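Local coordinates for putative sugar binding protein (Bacteroides vulgatus ATCC 8482, PDB 3KEZ) that probably binds sugars at the bacterial cell surface as a calcium-containing, outer-membrane protein of the SusD family, at residues L127-T131 with G147-V151; D187-G191 with D246-S250; L233-Y239 with I364-P370. Numbering follows the deposited sequence.

Interaction 1: residues L127-T131 with G147-V151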
# COMPACT_ATOMS: atom_id res chain seq x y z
N LEU A 127 1.63 4.01 -10.85
CA LEU A 127 0.48 4.60 -11.51
C LEU A 127 -0.81 4.27 -10.72
O LEU A 127 -1.69 5.12 -10.60
CB LEU A 127 0.35 4.18 -12.98
CG LEU A 127 -0.85 4.73 -13.82
CD1 LEU A 127 -0.87 6.24 -13.77
CD2 LEU A 127 -0.74 4.21 -15.28
N PHE A 128 -0.88 3.09 -10.12
CA PHE A 128 -2.03 2.74 -9.24
C PHE A 128 -2.11 3.72 -8.06
O PHE A 128 -3.19 4.26 -7.76
CB PHE A 128 -1.94 1.29 -8.77
CG PHE A 128 -3.05 0.87 -7.83
CD1 PHE A 128 -4.37 0.88 -8.24
CD2 PHE A 128 -2.77 0.39 -6.55
CE1 PHE A 128 -5.39 0.42 -7.38
CE2 PHE A 128 -3.76 -0.03 -5.71
CZ PHE A 128 -5.06 -0.05 -6.12
N ASP A 129 -0.98 4.01 -7.42
CA ASP A 129 -0.99 4.96 -6.32
C ASP A 129 -1.40 6.36 -6.78
O ASP A 129 -2.20 7.02 -6.12
CB ASP A 129 0.35 4.96 -5.55
CG ASP A 129 0.38 3.95 -4.43
OD1 ASP A 129 -0.64 3.90 -3.71
OD2 ASP A 129 1.37 3.17 -4.29
N LEU A 130 -0.88 6.82 -7.91
CA LEU A 130 -1.30 8.13 -8.41
C LEU A 130 -2.82 8.10 -8.66
O LEU A 130 -3.51 9.04 -8.34
CB LEU A 130 -0.55 8.55 -9.69
CG LEU A 130 0.90 9.07 -9.58
CD1 LEU A 130 1.57 9.02 -10.95
CD2 LEU A 130 0.92 10.48 -9.04
N THR A 131 -3.32 7.02 -9.21
CA THR A 131 -4.72 6.98 -9.62
C THR A 131 -5.65 6.96 -8.42
O THR A 131 -6.66 7.64 -8.40
CB THR A 131 -4.95 5.77 -10.56
OG1 THR A 131 -4.11 5.92 -11.72
CG2 THR A 131 -6.43 5.67 -11.01
N GLY A 147 -8.28 10.31 -13.88
CA GLY A 147 -7.15 9.79 -13.15
C GLY A 147 -6.00 10.80 -13.23
O GLY A 147 -6.16 11.97 -12.81
N VAL A 148 -4.87 10.36 -13.78
CA VAL A 148 -3.68 11.20 -13.97
C VAL A 148 -3.13 10.96 -15.37
O VAL A 148 -3.58 10.05 -16.06
CB VAL A 148 -2.62 10.87 -12.93
CG1 VAL A 148 -3.15 11.12 -11.50
CG2 VAL A 148 -2.15 9.40 -13.11
N PRO A 149 -2.14 11.76 -15.81
CA PRO A 149 -1.51 11.44 -17.08
C PRO A 149 -0.75 10.13 -17.09
O PRO A 149 0.07 9.88 -16.22
CB PRO A 149 -0.52 12.60 -17.29
CG PRO A 149 -1.11 13.74 -16.52
CD PRO A 149 -1.68 13.06 -15.30
N ILE A 150 -0.99 9.35 -18.13
CA ILE A 150 -0.26 8.12 -18.41
C ILE A 150 0.97 8.58 -19.19
O ILE A 150 0.85 9.10 -20.31
CB ILE A 150 -1.11 7.16 -19.26
CG1 ILE A 150 -2.34 6.69 -18.43
CG2 ILE A 150 -0.27 5.96 -19.77
CD1 ILE A 150 -3.50 6.11 -19.29
N VAL A 151 2.13 8.38 -18.60
CA VAL A 151 3.41 8.77 -19.17
C VAL A 151 4.21 7.51 -19.37
O VAL A 151 4.57 6.85 -18.40
CB VAL A 151 4.15 9.71 -18.21
CG1 VAL A 151 5.53 10.06 -18.77
CG2 VAL A 151 3.30 10.96 -17.94
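Residues 127-131 are one turn from the C-terminal part of helix 109-134; the segment 147-151 is an extended piece of loop that runs past it without joining in regular secondary structure. The backbones diverge as the loop proceeds: CA of Thr-131 and CA of Gly-147 are 5.1 Å apart, whereas CA of Leu-127 and CA of Ile-150 are 7.8 Å apart. No hydrogen bond crosses between the segments, so the contact is apolar packing. Val-148 is the main loop residue in it, its CA-to-CB bond directed at the helix. Its CG2 meets Leu-127 CD1 at 3.5 Å and Leu-130 CB at 3.9 Å, and its CG1 lies 3.8 Å from the carbonyl O of Leu-130. SusD-family proteins are built largely on TPR-like helical hairpins, and here a loop connecting helix 138-141 to helix 166-183 folds back over helix 109-134, probably one of these TPR-like helices. Helix 80-96 closes the same pocket, with Tyr-86 touching both Leu-130 and Val-148. Further along, Leu-127 CD2 reaches Ile-150 CG1 at 4.3 Å. Thr-131, with chi1 in the m well, turns its hydroxyl back along the helix: OG1 donates to Leu-127 O at 2.8 Å, the same carbonyl that accepts from Thr-131 N at 2.9 Å, which satisfies the hydroxyl within the apolar interface.

Interaction 2: residues D187-G191 with D246-S250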
# COMPACT_ATOMS: atom_id res chain seq x y z
N ASP A 187 11.71 -16.32 -7.03
CA ASP A 187 12.70 -16.41 -5.96
C ASP A 187 12.55 -15.29 -4.93
O ASP A 187 12.11 -14.17 -5.25
CB ASP A 187 14.13 -16.38 -6.51
CG ASP A 187 14.44 -17.56 -7.41
OD1 ASP A 187 13.61 -18.46 -7.52
OD2 ASP A 187 15.51 -17.57 -7.99
N PHE A 188 12.89 -15.61 -3.68
CA PHE A 188 13.07 -14.58 -2.65
C PHE A 188 14.05 -13.51 -3.15
O PHE A 188 15.08 -13.82 -3.76
CB PHE A 188 13.58 -15.22 -1.35
CG PHE A 188 13.71 -14.26 -0.23
CD1 PHE A 188 12.63 -13.97 0.57
CD2 PHE A 188 14.92 -13.62 0.02
CE1 PHE A 188 12.74 -13.10 1.62
CE2 PHE A 188 15.05 -12.72 1.06
CZ PHE A 188 13.97 -12.45 1.86
N ASN A 189 13.71 -12.25 -2.94
CA ASN A 189 14.52 -11.15 -3.47
C ASN A 189 14.36 -9.95 -2.57
O ASN A 189 13.44 -9.15 -2.70
CB ASN A 189 14.14 -10.82 -4.91
CG ASN A 189 15.22 -10.07 -5.65
OD1 ASN A 189 16.29 -9.75 -5.10
ND2 ASN A 189 14.93 -9.74 -6.91
N LYS A 190 15.30 -9.87 -1.64
CA LYS A 190 15.22 -9.02 -0.47
C LYS A 190 15.17 -7.57 -0.86
O LYS A 190 16.09 -7.08 -1.53
CB LYS A 190 16.50 -9.24 0.36
CG LYS A 190 16.64 -8.42 1.59
CD LYS A 190 15.69 -8.86 2.64
CE LYS A 190 16.00 -8.17 3.96
NZ LYS A 190 15.10 -8.72 5.01
N GLY A 191 14.12 -6.87 -0.45
CA GLY A 191 14.01 -5.45 -0.80
C GLY A 191 13.65 -5.19 -2.25
O GLY A 191 13.66 -4.04 -2.68
N ASP A 246 14.78 -10.14 10.21
CA ASP A 246 15.38 -9.80 8.94
C ASP A 246 15.24 -11.08 8.11
O ASP A 246 15.93 -12.07 8.34
CB ASP A 246 16.84 -9.35 9.14
CG ASP A 246 17.25 -8.18 8.23
OD1 ASP A 246 16.45 -7.69 7.36
OD2 ASP A 246 18.41 -7.75 8.37
N ALA A 247 14.25 -11.07 7.22
CA ALA A 247 13.89 -12.24 6.44
C ALA A 247 14.99 -12.58 5.43
O ALA A 247 15.70 -11.69 4.97
CB ALA A 247 12.51 -12.01 5.73
N SER A 248 15.14 -13.86 5.12
CA SER A 248 16.07 -14.33 4.10
C SER A 248 15.43 -15.47 3.31
O SER A 248 14.35 -15.96 3.67
CB SER A 248 17.34 -14.85 4.79
OG SER A 248 17.07 -16.05 5.49
N ALA A 249 16.14 -15.95 2.28
CA ALA A 249 15.61 -17.00 1.41
C ALA A 249 15.26 -18.24 2.21
O ALA A 249 14.23 -18.85 1.97
CB ALA A 249 16.62 -17.35 0.26
N SER A 250 16.11 -18.59 3.18
CA SER A 250 15.85 -19.73 4.07
C SER A 250 14.75 -19.48 5.10
O SER A 250 14.15 -20.42 5.58
CB SER A 250 17.15 -20.18 4.82
OG SER A 250 17.69 -19.12 5.61
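This is a loop-to-loop contact at the protein surface, part aromatic packing and part salt bridge. Residues 187-191 lie between helix 166-183 and helix 195-209; residues 246-250 lie between helix 239-242 and strand 255-259. Phe-188 and Lys-190 both point their CA-to-CB bonds toward the other loop, while Asn-189 between them takes no part, as expected for an extended backbone. The Phe-188 ring lies against main chain: one face covers Ser-248 C and Ala-249 N, with CE2 3.6 Å from Ser-248 C and CD2 3.5 Å from Ala-249 N. Methyl groups add to this, Ala-249 CB at 4.0 Å from Phe-188 CB and Ala-247 CB at 4.2 Å from Phe-188 CZ. In this SusD-family fold, the contact brings the loop after helix 166-183, in the probably TPR-like helical part, against the loop before strand 255-259, whose Asp-246 lies beside the calcium site. Lys-190 makes the polar half. Its side chain is extended apart from a p rotamer at chi2, and NZ forms a salt bridge with Asp-246 OD1 at 2.9 Å and donates to Ala-247 O at 3.0 Å. Glu-258, on strand 255-259, is a second acidic partner for the same ammonium group. Asp-246 also touches Gln-322 and Asn-331, both calcium ligands; its side chain stays about 6 Å from the ion, beyond direct coordination.

Interaction 3: residues L233-Y239 with I364-P370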
# COMPACT_ATOMS: atom_id res chain seq x y z
N LEU A 233 2.45 -17.55 6.25
CA LEU A 233 1.86 -16.64 7.21
C LEU A 233 2.59 -16.79 8.54
O LEU A 233 2.88 -17.91 9.00
CB LEU A 233 0.36 -16.94 7.40
CG LEU A 233 -0.64 -16.68 6.26
CD1 LEU A 233 -2.08 -17.12 6.72
CD2 LEU A 233 -0.61 -15.25 5.84
N TRP A 234 2.91 -15.66 9.14
CA TRP A 234 3.49 -15.65 10.49
C TRP A 234 2.56 -16.37 11.46
O TRP A 234 1.36 -16.08 11.49
CB TRP A 234 3.70 -14.20 10.98
CG TRP A 234 4.85 -13.49 10.31
CD1 TRP A 234 6.06 -14.02 9.94
CD2 TRP A 234 4.89 -12.11 9.97
NE1 TRP A 234 6.85 -13.04 9.36
CE2 TRP A 234 6.14 -11.87 9.36
CE3 TRP A 234 3.99 -11.06 10.08
CZ2 TRP A 234 6.50 -10.63 8.90
CZ3 TRP A 234 4.36 -9.84 9.63
CH2 TRP A 234 5.60 -9.63 9.05
N THR A 235 3.09 -17.30 12.24
CA THR A 235 2.27 -18.00 13.23
C THR A 235 1.74 -17.04 14.30
O THR A 235 2.24 -15.92 14.48
CB THR A 235 3.05 -19.11 13.94
OG1 THR A 235 4.06 -18.51 14.74
CG2 THR A 235 3.69 -20.09 12.93
N ASN A 236 0.72 -17.49 15.01
CA ASN A 236 0.21 -16.74 16.17
C ASN A 236 1.35 -16.41 17.14
O ASN A 236 1.47 -15.29 17.61
CB ASN A 236 -0.87 -17.58 16.84
CG ASN A 236 -1.43 -16.96 18.07
OD1 ASN A 236 -0.97 -17.25 19.18
ND2 ASN A 236 -2.46 -16.12 17.91
N GLU A 237 2.23 -17.38 17.39
CA GLU A 237 3.41 -17.17 18.24
C GLU A 237 4.44 -16.16 17.71
O GLU A 237 5.00 -15.38 18.48
CB GLU A 237 4.09 -18.51 18.50
CG GLU A 237 5.16 -18.43 19.56
CD GLU A 237 5.68 -19.78 19.97
OE1 GLU A 237 4.95 -20.79 19.78
OE2 GLU A 237 6.81 -19.83 20.51
N GLU A 238 4.68 -16.17 16.41
CA GLU A 238 5.64 -15.27 15.76
C GLU A 238 5.13 -13.84 15.65
O GLU A 238 5.92 -12.88 15.69
CB GLU A 238 5.92 -15.77 14.35
CG GLU A 238 6.77 -17.02 14.31
CD GLU A 238 6.73 -17.77 12.97
OE1 GLU A 238 5.91 -17.45 12.08
OE2 GLU A 238 7.53 -18.72 12.83
N TYR A 239 3.82 -13.69 15.52
CA TYR A 239 3.23 -12.43 15.03
C TYR A 239 3.69 -11.18 15.78
O TYR A 239 4.05 -10.19 15.14
CB TYR A 239 1.72 -12.50 15.05
CG TYR A 239 1.04 -11.45 14.22
CD1 TYR A 239 0.70 -10.20 14.76
CD2 TYR A 239 0.69 -11.70 12.92
CE1 TYR A 239 0.01 -9.25 14.01
CE2 TYR A 239 0.03 -10.77 12.17
CZ TYR A 239 -0.32 -9.54 12.71
OH TYR A 239 -0.98 -8.64 11.92
N ILE A 364 -6.60 -16.35 8.29
CA ILE A 364 -6.33 -15.09 8.97
C ILE A 364 -6.94 -15.08 10.38
O ILE A 364 -6.23 -14.79 11.35
CB ILE A 364 -6.74 -13.88 8.15
CG1 ILE A 364 -5.99 -13.89 6.81
CG2 ILE A 364 -6.43 -12.60 8.88
CD1 ILE A 364 -4.41 -14.03 6.92
N VAL A 365 -8.24 -15.38 10.47
CA VAL A 365 -8.96 -15.51 11.75
C VAL A 365 -8.23 -16.42 12.75
O VAL A 365 -7.95 -16.01 13.87
CB VAL A 365 -10.35 -16.09 11.55
CG1 VAL A 365 -10.95 -16.48 12.90
CG2 VAL A 365 -11.22 -15.09 10.78
N GLN A 366 -7.90 -17.64 12.33
CA GLN A 366 -7.31 -18.61 13.24
C GLN A 366 -5.84 -18.31 13.60
O GLN A 366 -5.39 -18.65 14.67
CB GLN A 366 -7.49 -20.04 12.72
CG GLN A 366 -8.99 -20.37 12.72
CD GLN A 366 -9.35 -21.76 12.34
OE1 GLN A 366 -8.67 -22.37 11.53
NE2 GLN A 366 -10.46 -22.27 12.91
N ARG A 367 -5.10 -17.65 12.72
CA ARG A 367 -3.77 -17.15 13.11
C ARG A 367 -3.85 -16.06 14.22
O ARG A 367 -3.01 -16.00 15.14
CB ARG A 367 -3.02 -16.67 11.86
CG ARG A 367 -1.55 -16.33 12.06
CD ARG A 367 -1.31 -14.87 12.48
NE ARG A 367 -1.81 -13.88 11.52
CZ ARG A 367 -1.23 -13.56 10.36
NH1 ARG A 367 -0.09 -14.14 9.95
NH2 ARG A 367 -1.80 -12.63 9.62
N ALA A 368 -4.87 -15.22 14.17
CA ALA A 368 -5.07 -14.19 15.21
C ALA A 368 -5.55 -14.81 16.55
O ALA A 368 -5.22 -14.32 17.62
CB ALA A 368 -6.03 -13.10 14.73
N ASN A 369 -6.33 -15.88 16.47
CA ASN A 369 -6.81 -16.59 17.65
C ASN A 369 -7.29 -17.97 17.21
O ASN A 369 -8.35 -18.09 16.58
CB ASN A 369 -7.95 -15.80 18.31
CG ASN A 369 -8.48 -16.47 19.55
OD1 ASN A 369 -8.11 -17.60 19.83
ND2 ASN A 369 -9.39 -15.80 20.28
N PRO A 370 -6.54 -19.04 17.54
CA PRO A 370 -6.93 -20.35 17.04
C PRO A 370 -8.25 -20.89 17.58
O PRO A 370 -8.76 -21.85 17.04
CB PRO A 370 -5.77 -21.27 17.49
CG PRO A 370 -5.09 -20.51 18.56
CD PRO A 370 -5.21 -19.07 18.17
O HOH W 1 -4.10 -15.65 20.24
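Arg-367, near the end of helix 354-368, dominates this contact. Its t, m, m course through chi1 to chi3 bends the chain over the loop 233-239, so that the CG methylene lies 4.0 Å from Thr-235 C and the guanidinium reaches back to Trp-234. There NH1 donates almost straight to Trp-234 O (2.9 Å, 173°), an edge-on approach in the guanidinium plane. Tyr-239, at chi1 t, places CE2 over one face of the guanidinium, 3.6 Å from Arg-367 CZ. The charge is met from outside too: NH1 forms a salt bridge with Glu-254, NH2 one with Glu-391, and NH2 also hydrogen-bonds Ser-338 OG. Glu-391 accepts from the Tyr-239 hydroxyl as well. Leu-233, in the mt rotamer, brings CD1 to 3.9 Å from Ile-364 CD1, an apolar patch next to the arginine. The loop itself holds an ST motif: Glu-238 N donates to Thr-235 OG1 (2.9 Å), the threonine at chi1 p, and Thr-235 N in return to Glu-238 OE1 (2.8 Å). Residues 236-238, helical in phi/psi only, lead towards helix 239-242, and the first of them, Asn-236, turns to the C-terminal end of helix 354-368. Ala-368 there has a backbone hydrogen bond with Val-301. With chi1 t, Asn-236 ND2 donates to Arg-367 O at 2.8 Å, and a water 2.9 Å from this ND2 donates to Ala-368 O at 3.1 Å.

Overall arrangement
From the N terminus, interaction 1 comes first and is the most local: it closes a loop of 15 intervening residues, folding the segment after helix 138-141 back onto helix 109-134. It is complete before the others begin. Interaction 2 opens at 187-191 and closes at 246-250 across 54 mostly helical residues. Interaction 3 opens at 233-239, within that span, and closes only at 364-370, so the two cross. Their centres are about 21 Å apart and the two do not touch; together they tie the loop following helix 166-183, the surroundings of helix 239-242 and helix 354-368. Interactions 1 and 3 lie on opposite sides of the chain's centre, their own centres about 36 Å apart.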